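Local coordinates for protein maleylacetoacetate isomerase (PDB 4IGJ) that probably isomerises maleylacetoacetate with the help of glutathione, as a zeta-class member of the glutathione transferase superfamily, at residues A155-F158 with I159-L163. Residues are numbered along the deposited sequence; the frame is centred on the assembly and turned at random.
Sequences ARFF and IARGL
Ile159 N donates to Ala155 O at 2.9 Å, the first of four successive i to i+4 backbone bonds that hold residues 155 to 162 as regular alpha helix. Ala160 N binds Arg156 O, Arg161 N binds Phe157 O and Gly162 N binds Phe158 O, each at 3.0 Å. The side chain of Ile159 lies against the same stretch of helix. Its CG1 sits beside the backbone N (chi1 -65°), which brings it within 3.1 Å of Ala155 O. An extended chi2 then places CD1 4.4 Å from Ala155 CB. Cut back to an alanine, Ile159 would lose CG1, CG2 and CD1, which would probably leave a gap beside Ala155 and deprive Phe200 and Leu202 of an apolar partner. On another side of the helix, Arg161 holds its chain extended, and its CD approaches Phe157 CE2 obliquely at 4.5 Å. Phe157 CD2 lies 3.7 Å above the plane of the Phe158 ring, over its centre. Arg161 belongs to a glutathione site seen in this protein, though no glutathione is bound to this chain. Phe157, Phe158 and Arg161 pack on the second subunit, Phe158 and Arg161 meeting Val139 and Leu138 there. Ile159 and Leu163 instead join helix 150-171 to helix 185-199 within the helical C-terminal domain.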
# COMPACT_ATOMS: atom_id res chain seq x y z
N ALA A 155 13.85 12.33 1.35
CA ALA A 155 13.87 10.88 1.26
C ALA A 155 14.44 10.27 2.54
O ALA A 155 13.89 9.31 3.07
CB ALA A 155 14.65 10.42 0.04
N ARG A 156 15.55 10.81 3.03
CA ARG A 156 16.13 10.30 4.27
C ARG A 156 15.17 10.45 5.45
O ARG A 156 15.08 9.57 6.29
CB ARG A 156 17.47 10.98 4.57
CG ARG A 156 18.63 10.44 3.76
CD ARG A 156 19.97 11.06 4.22
NE ARG A 156 20.05 12.49 3.96
CZ ARG A 156 20.48 13.01 2.81
NH1 ARG A 156 20.87 12.22 1.82
NH2 ARG A 156 20.52 14.33 2.66
N PHE A 157 14.45 11.57 5.49
CA PHE A 157 13.51 11.79 6.59
C PHE A 157 12.39 10.75 6.59
O PHE A 157 12.10 10.14 7.62
CB PHE A 157 12.91 13.19 6.52
CG PHE A 157 11.85 13.44 7.56
CD1 PHE A 157 12.19 13.80 8.85
CD2 PHE A 157 10.51 13.27 7.24
CE1 PHE A 157 11.21 14.01 9.81
CE2 PHE A 157 9.52 13.49 8.20
CZ PHE A 157 9.88 13.86 9.48
N PHE A 158 11.77 10.56 5.43
CA PHE A 158 10.61 9.67 5.36
C PHE A 158 10.99 8.20 5.40
O PHE A 158 10.27 7.38 5.97
CB PHE A 158 9.74 10.02 4.15
CG PHE A 158 8.86 11.21 4.37
CD1 PHE A 158 7.74 11.11 5.18
CD2 PHE A 158 9.15 12.43 3.79
CE1 PHE A 158 6.93 12.21 5.41
CE2 PHE A 158 8.35 13.53 4.00
CZ PHE A 158 7.24 13.42 4.82
N ILE A 159 12.13 7.85 4.81
CA ILE A 159 12.61 6.48 4.92
C ILE A 159 12.96 6.12 6.37
O ILE A 159 12.58 5.06 6.85
CB ILE A 159 13.79 6.22 3.97
CG1 ILE A 159 13.32 6.34 2.51
CG2 ILE A 159 14.43 4.87 4.25
CD1 ILE A 159 14.45 6.28 1.49
N ALA A 160 13.66 7.02 7.06
CA ALA A 160 14.03 6.80 8.46
C ALA A 160 12.77 6.62 9.31
O ALA A 160 12.70 5.72 10.15
CB ALA A 160 14.87 7.96 8.99
N ARG A 161 11.79 7.49 9.08
CA ARG A 161 10.51 7.41 9.76
C ARG A 161 9.86 6.04 9.56
O ARG A 161 9.40 5.41 10.52
CB ARG A 161 9.58 8.51 9.24
CG ARG A 161 8.18 8.45 9.79
CD ARG A 161 7.45 9.76 9.58
NE ARG A 161 6.29 9.86 10.46
CZ ARG A 161 6.31 10.49 11.63
NH1 ARG A 161 7.42 11.08 12.05
NH2 ARG A 161 5.22 10.53 12.38
N GLY A 162 9.84 5.59 8.32
CA GLY A 162 9.30 4.28 7.99
C GLY A 162 10.06 3.12 8.60
O GLY A 162 9.46 2.18 9.12
N LEU A 163 11.39 3.17 8.55
CA LEU A 163 12.21 2.08 9.08
C LEU A 163 12.13 1.97 10.60
O LEU A 163 12.22 0.88 11.16
CB LEU A 163 13.66 2.24 8.62
CG LEU A 163 13.92 2.09 7.12
CD1 LEU A 163 15.41 2.14 6.86
CD2 LEU A 163 13.31 0.79 6.58